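Local coordinates for LC-Est1C (Uncultured organism, PDB 3WYD), which is a metagenome-derived carboxylesterase of the alpha/beta hydrolase fold, hydrolysing carboxylic ester bonds, probably with a serine nucleophile, at residues Pro169-Arg172 and Ser173-Met176; Asn51-Phe54 and Asp55-Arg59. One frame throughout, in Å; residues are numbered along the deposited sequence.

Contact 1: Pro169-Arg172 and Ser173-Met176; sequences PVER and SRVM
Val170 O takes two backbone donors at the first turn of helix 171-181, the amides of Ser173 and Arg174. Ser173 N lies 3.0 Å from Val170 O but comes from well above the carbonyl plane, and its N-H is bent at 132°. Arg174 N is also 3.0 Å from Val170 O, yet it sits in the carbonyl plane with a fairly straight N-H (163°), so the i+4 bond is the better aligned of the two. One residue on, Val175 N reaches Glu171 O at 3.0 Å. Further back, Arg172 N bonds to Pro169 O at 2.8 Å, which satisfies one of the early amides.

This turn belongs to the beta-alpha-beta unit of strand 157-162, helix 171-181 and strand 187-192, a repeating element of the alpha/beta hydrolase fold. Several side chains here find their polar partners beyond the turn: Ser173 OG bonds to His161, and Arg172 NE donates to Gly47 O of the second subunit, linking the start of this helix to that subunit. Pro169 CG lies over one face of the Arg172 guanidinium, offset toward its rim.

Arg174 runs extended from CG to NE and brings its guanidinium over Val170. CG1 of Val170, wedged between its own backbone N and carbonyl carbon (chi1 71°), stands over the centre of that group, 3.6 Å from Arg174 CZ. The guanidinium forms a salt bridge through NH2 to Glu191 of strand 187-192. Glu171 adds only a long one: its OE2 is 3.9 Å from Arg174 NH1, well out of the guanidinium plane, so charge attracts but no N-H points at it. Met176 CG rests 3.2 Å from Arg172 O, and its side chain packs on Trp124 and Met128 of helix 118-129.

Contact 2: Asn51-Phe54 and Asp55-Arg59; sequences NSYF and DSYQR
Tyr53 and Tyr57 stack face to face across the break between helix 52-55 and the next helical segment. Their ring centroids are 4.7 Å apart with the planes 24° from parallel, and the overlap is offset, so that Tyr57 CE2 stands over the centre of the Tyr53 ring. Both tyrosines hold CG anti to the carbonyl carbon, beside the backbone N (chi1 -76° and -62°); they are brought together by the backbone, which turns to positive phi at Tyr57 after Ser56 has left helical geometry. The edge of the Tyr57 ring meets the preceding turn: its CD2 is 3.5 Å from Ser52 O.

That carbonyl is already in use, since Ser56 N bonds to Ser52 O at 2.9 Å. Asp55 N binds Asn51 O at the same length. The side chains of Asn51 and Asp55 run alongside each other, pointing the same way, with Asp55 OD2 3.4 Å from Asn51 CB. A water joins the two halves of the break, 2.8 Å from Tyr53 O and 3.1 Å from Tyr57 O.

The Tyr53 side chain also touches the probable nucleophile elbow, the GxSxG turn at Ser117, and Tyr57 lies near the probable catalytic triad. Tyr53 OH bonds to Leu43 O at the end of strand 37-43, and its ring meets Phe62 of helix 57-69 edge to face. Phe54 makes a cation-pi contact with Arg24 of strand 23-26 and packs on Cys75 of strand 72-76. Tyr57 meets His116, the last residue of strand 110-116, with ring planes near 90°, while Phe205 of helix 205-213 touches both tyrosines.

Along the chain contact 2 comes first, in the segment that follows strand 37-43, and contact 1 much later, at the start of helix 171-181 after strand 157-162. Their centres are 25 Å apart and their nearest atoms about 13 Å, so they do not touch. The same mixed sheet carries both: residues 51-59 reach strands 23-26 and 72-76 near one edge, whereas residues 169-176 pack on strands 157-162 and 187-192 at the other. The probable Ser117-Asp165-His197 triad has neighbours in each, with Tyr57 and Val170 close by without touching it. Contact 1 alone also reaches the second subunit.

Contact 1: Pro169-Arg172 and Ser173-Met176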
ATOM      1  N   PRO A 169      -3.852  -3.702  10.813  1.00 13.08           N
ATOM      2  CA  PRO A 169      -4.093  -3.978  12.244  1.00 12.98           C
ATOM      3  C   PRO A 169      -3.343  -3.008  13.138  1.00 10.90           C
ATOM      4  O   PRO A 169      -2.209  -2.595  12.836  1.00 12.25           O
ATOM      5  CB  PRO A 169      -3.550  -5.391  12.436  1.00 15.90           C
ATOM      6  CG  PRO A 169      -3.706  -6.045  11.013  1.00 16.56           C
ATOM      7  CD  PRO A 169      -3.357  -4.886  10.077  1.00 15.05           C
ATOM      8  N   VAL A 170      -4.037  -2.590  14.193  1.00 12.49           N
ATOM      9  CA  VAL A 170      -3.460  -1.688  15.174  1.00 11.36           C
ATOM     10  C   VAL A 170      -2.129  -2.227  15.727  1.00 11.71           C
ATOM     11  O   VAL A 170      -1.229  -1.417  16.082  1.00 11.34           O
ATOM     12  CB  VAL A 170      -4.492  -1.391  16.280  1.00 11.14           C
ATOM     13  CG1 VAL A 170      -4.747  -2.645  17.202  1.00 11.20           C
ATOM     14  CG2 VAL A 170      -4.046  -0.201  17.137  1.00 12.34           C
ATOM     15  N   GLU A 171      -1.964  -3.550  15.747  1.00 13.10           N
ATOM     16  CA  GLU A 171      -0.700  -4.146  16.171  1.00 13.52           C
ATOM     17  C   GLU A 171       0.489  -3.696  15.323  1.00 14.35           C
ATOM     18  O   GLU A 171       1.632  -3.618  15.834  1.00 12.75           O
ATOM     19  CB  GLU A 171      -0.808  -5.680  16.132  1.00 14.66           C
ATOM     20  CG  GLU A 171      -1.756  -6.221  17.204  1.00 20.16           C
ATOM     21  CD  GLU A 171      -3.275  -6.261  16.828  1.00 25.20           C
ATOM     22  OE1 GLU A 171      -3.725  -5.795  15.746  1.00 16.80           O
ATOM     23  OE2 GLU A 171      -4.049  -6.767  17.693  1.00 26.14           O
ATOM     24  N   ARG A 172       0.235  -3.213  14.104  1.00 12.36           N
ATOM     25  CA  ARG A 172       1.346  -2.728  13.253  1.00 13.98           C
ATOM     26  C   ARG A 172       1.921  -1.423  13.800  1.00 12.68           C
ATOM     27  O   ARG A 172       3.151  -1.239  13.737  1.00 14.41           O
ATOM     28  CB  ARG A 172       0.906  -2.572  11.784  1.00 10.83           C
ATOM     29  CG  ARG A 172       0.390  -3.849  11.139  1.00 12.87           C
ATOM     30  CD  ARG A 172       1.450  -4.984  11.150  1.00 15.54           C
ATOM     31  NE  ARG A 172       0.890  -6.174  10.532  1.00 18.76           N
ATOM     32  CZ  ARG A 172       0.093  -7.033  11.160  1.00 22.87           C
ATOM     33  NH1 ARG A 172      -0.010  -7.022  12.488  1.00 23.39           N
ATOM     34  NH2 ARG A 172      -0.516  -7.999  10.477  1.00 25.10           N
ATOM     35  N   SER A 173       1.105  -0.568  14.439  1.00 10.58           N
ATOM     36  CA  SER A 173       1.680   0.606  15.089  1.00 11.14           C
ATOM     37  C   SER A 173       2.198   0.210  16.470  1.00 10.74           C
ATOM     38  O   SER A 173       3.212   0.751  16.938  1.00 11.15           O
ATOM     39  CB  SER A 173       0.664   1.740  15.207  1.00 11.05           C
ATOM     40  OG  SER A 173       0.617   2.469  14.002  1.00 10.79           O
ATOM     41  N   ARG A 174       1.472  -0.657  17.179  1.00 11.91           N
ATOM     42  CA  ARG A 174       1.879  -0.967  18.558  1.00 10.72           C
ATOM     43  C   ARG A 174       3.297  -1.509  18.576  1.00 13.09           C
ATOM     44  O   ARG A 174       4.070  -1.157  19.465  1.00 12.60           O
ATOM     45  CB  ARG A 174       0.914  -1.964  19.182  1.00 11.61           C
ATOM     46  CG  ARG A 174      -0.453  -1.435  19.469  1.00 11.66           C
ATOM     47  CD  ARG A 174      -1.363  -2.564  19.987  1.00 14.99           C
ATOM     48  NE  ARG A 174      -2.665  -2.055  20.385  1.00 14.45           N
ATOM     49  CZ  ARG A 174      -3.726  -2.819  20.647  1.00 16.54           C
ATOM     50  NH1 ARG A 174      -3.636  -4.140  20.516  1.00 20.19           N
ATOM     51  NH2 ARG A 174      -4.888  -2.246  20.922  1.00 18.12           N
ATOM     52  N   VAL A 175       3.653  -2.376  17.639  1.00 12.48           N
ATOM     53  CA  VAL A 175       4.987  -2.978  17.679  1.00 11.64           C
ATOM     54  C   VAL A 175       6.081  -1.945  17.404  1.00 12.69           C
ATOM     55  O   VAL A 175       7.197  -2.058  17.918  1.00 14.79           O
ATOM     56  CB  VAL A 175       5.130  -4.194  16.781  1.00 13.00           C
ATOM     57  CG1 VAL A 175       4.201  -5.332  17.287  1.00 14.96           C
ATOM     58  CG2 VAL A 175       4.888  -3.847  15.318  1.00 15.77           C
ATOM     59  N   MET A 176       5.761  -0.919  16.608  1.00 10.68           N
ATOM     60  CA  MET A 176       6.737   0.113  16.302  1.00 11.59           C
ATOM     61  C   MET A 176       6.958   1.038  17.496  1.00 11.56           C
ATOM     62  O   MET A 176       8.067   1.350  17.835  1.00 11.53           O
ATOM     63  CB  MET A 176       6.234   0.957  15.130  1.00 11.27           C
ATOM     64  CG  MET A 176       6.031   0.211  13.832  1.00 11.38           C
ATOM     65  SD  MET A 176       7.553  -0.482  13.116  1.00 12.77           S
ATOM     66  CE  MET A 176       8.079   0.929  12.149  1.00 13.97           C
TER

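Contact 2: Asn51-Phe54 and Asp55-Arg59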
ATOM      1  N   ASN A  51      -3.142  15.031  -5.114  1.00 17.48           N
ATOM      2  CA  ASN A  51      -4.230  15.909  -4.681  1.00 14.31           C
ATOM      3  C   ASN A  51      -4.985  15.532  -3.407  1.00 14.57           C
ATOM      4  O   ASN A  51      -5.787  16.317  -2.930  1.00 17.21           O
ATOM      5  CB  ASN A  51      -5.288  16.069  -5.772  1.00 17.42           C
ATOM      6  CG  ASN A  51      -4.698  16.376  -7.117  1.00 21.21           C
ATOM      7  OD1 ASN A  51      -4.792  15.568  -8.053  1.00 29.84           O
ATOM      8  ND2 ASN A  51      -3.975  17.464  -7.191  1.00 19.26           N
ATOM      9  N   SER A  52      -4.703  14.344  -2.878  1.00 15.97           N
ATOM     10  CA  SER A  52      -5.507  13.806  -1.799  1.00 17.67           C
ATOM     11  C   SER A  52      -5.596  14.724  -0.585  1.00 18.06           C
ATOM     12  O   SER A  52      -6.663  14.845  -0.006  1.00 19.63           O
ATOM     13  CB  SER A  52      -4.964  12.448  -1.354  1.00 17.02           C
ATOM     14  OG  SER A  52      -5.223  11.468  -2.327  1.00 19.16           O
ATOM     15  N   TYR A  53      -4.467  15.298  -0.138  1.00 16.38           N
ATOM     16  CA  TYR A  53      -4.528  16.165   1.061  1.00 16.33           C
ATOM     17  C   TYR A  53      -5.173  17.528   0.773  1.00 18.03           C
ATOM     18  O   TYR A  53      -5.611  18.216   1.681  1.00 19.94           O
ATOM     19  CB  TYR A  53      -3.176  16.323   1.788  1.00 16.13           C
ATOM     20  CG  TYR A  53      -2.734  15.135   2.631  1.00 17.46           C
ATOM     21  CD1 TYR A  53      -2.073  14.063   2.070  1.00 16.34           C
ATOM     22  CD2 TYR A  53      -2.930  15.138   4.000  1.00 21.48           C
ATOM     23  CE1 TYR A  53      -1.661  13.001   2.840  1.00 18.00           C
ATOM     24  CE2 TYR A  53      -2.493  14.061   4.793  1.00 25.52           C
ATOM     25  CZ  TYR A  53      -1.912  12.971   4.179  1.00 21.72           C
ATOM     26  OH  TYR A  53      -1.513  11.907   4.949  1.00 28.08           O
ATOM     27  N   PHE A  54      -5.270  17.910  -0.502  1.00 20.26           N
ATOM     28  CA  PHE A  54      -6.009  19.116  -0.861  1.00 22.41           C
ATOM     29  C   PHE A  54      -7.504  18.908  -0.952  1.00 24.62           C
ATOM     30  O   PHE A  54      -8.266  19.800  -0.605  1.00 28.42           O
ATOM     31  CB  PHE A  54      -5.489  19.708  -2.187  1.00 20.49           C
ATOM     32  CG  PHE A  54      -4.073  20.188  -2.121  1.00 24.44           C
ATOM     33  CD1 PHE A  54      -3.016  19.298  -2.254  1.00 25.70           C
ATOM     34  CD2 PHE A  54      -3.803  21.520  -1.880  1.00 28.90           C
ATOM     35  CE1 PHE A  54      -1.711  19.735  -2.159  1.00 26.87           C
ATOM     36  CE2 PHE A  54      -2.498  21.978  -1.799  1.00 22.70           C
ATOM     37  CZ  PHE A  54      -1.444  21.088  -1.967  1.00 22.59           C
ATOM     38  N   ASP A  55      -7.906  17.777  -1.519  1.00 26.20           N
ATOM     39  CA  ASP A  55      -9.270  17.603  -2.058  1.00 28.90           C
ATOM     40  C   ASP A  55     -10.075  16.716  -1.118  1.00 28.71           C
ATOM     41  O   ASP A  55     -11.287  16.885  -0.962  1.00 33.25           O
ATOM     42  CB  ASP A  55      -9.210  16.944  -3.432  1.00 28.89           C
ATOM     43  CG  ASP A  55      -8.699  17.880  -4.533  1.00 30.73           C
ATOM     44  OD1 ASP A  55      -8.573  19.101  -4.307  1.00 35.63           O
ATOM     45  OD2 ASP A  55      -8.401  17.366  -5.635  1.00 34.09           O
ATOM     46  N   SER A  56      -9.386  15.796  -0.457  1.00 27.72           N
ATOM     47  CA  SER A  56     -10.010  14.939   0.540  1.00 27.09           C
ATOM     48  C   SER A  56      -9.480  15.232   1.947  1.00 25.31           C
ATOM     49  O   SER A  56      -8.978  16.319   2.238  1.00 24.88           O
ATOM     50  CB  SER A  56      -9.795  13.465   0.205  1.00 27.82           C
ATOM     51  OG  SER A  56      -9.805  13.248  -1.196  1.00 38.72           O
ATOM     52  N   TYR A  57      -9.617  14.257   2.829  1.00 26.05           N
ATOM     53  CA  TYR A  57      -9.329  14.439   4.238  1.00 26.59           C
ATOM     54  C   TYR A  57     -10.046  15.653   4.826  1.00 27.63           C
ATOM     55  O   TYR A  57      -9.434  16.662   5.198  1.00 27.52           O
ATOM     56  CB  TYR A  57      -7.809  14.434   4.510  1.00 25.46           C
ATOM     57  CG  TYR A  57      -7.129  13.120   4.133  1.00 22.14           C
ATOM     58  CD1 TYR A  57      -7.268  11.989   4.932  1.00 22.35           C
ATOM     59  CD2 TYR A  57      -6.329  13.018   3.001  1.00 23.04           C
ATOM     60  CE1 TYR A  57      -6.589  10.803   4.641  1.00 24.17           C
ATOM     61  CE2 TYR A  57      -5.715  11.808   2.642  1.00 24.91           C
ATOM     62  CZ  TYR A  57      -5.842  10.700   3.479  1.00 21.17           C
ATOM     63  OH  TYR A  57      -5.217   9.529   3.119  1.00 22.09           O
ATOM     64  N   GLN A  58     -11.365  15.530   4.972  1.00 28.43           N
ATOM     65  CA  GLN A  58     -12.192  16.669   5.343  1.00 27.08           C
ATOM     66  C   GLN A  58     -11.943  17.896   4.470  1.00 26.77           C
ATOM     67  O   GLN A  58     -11.656  18.981   4.976  1.00 26.83           O
ATOM     68  CB  GLN A  58     -12.046  17.014   6.836  1.00 28.98           C
ATOM     69  CG  GLN A  58     -12.514  15.915   7.795  1.00 35.90           C
ATOM     70  CD  GLN A  58     -13.910  15.399   7.483  1.00 46.06           C
ATOM     71  OE1 GLN A  58     -14.884  16.147   7.533  1.00 48.67           O
ATOM     72  NE2 GLN A  58     -14.015  14.106   7.189  1.00 46.92           N
ATOM     73  N   ARG A  59     -11.985  17.680   3.153  1.00 26.55           N
ATOM     74  CA  ARG A  59     -12.000  18.747   2.150  1.00 29.50           C
ATOM     75  C   ARG A  59     -10.858  19.724   2.349  1.00 29.24           C
ATOM     76  O   ARG A  59     -11.048  20.938   2.340  1.00 28.87           O
ATOM     77  CB  ARG A  59     -13.329  19.501   2.163  1.00 32.21           C
ATOM     78  CG  ARG A  59     -14.507  18.675   1.677  1.00 35.89           C
ATOM     79  CD  ARG A  59     -15.725  19.562   1.437  1.00 44.36           C
ATOM     80  NE  ARG A  59     -15.739  20.095   0.077  1.00 54.10           N
ATOM     81  CZ  ARG A  59     -16.723  19.896  -0.795  1.00 56.97           C
ATOM     82  NH1 ARG A  59     -17.802  19.207  -0.436  1.00 57.45           N
ATOM     83  NH2 ARG A  59     -16.644  20.413  -2.017  1.00 58.37           N
TER
HETATM   84  O   HOH W   1      -6.761  17.697   4.129  1.00 18.33           O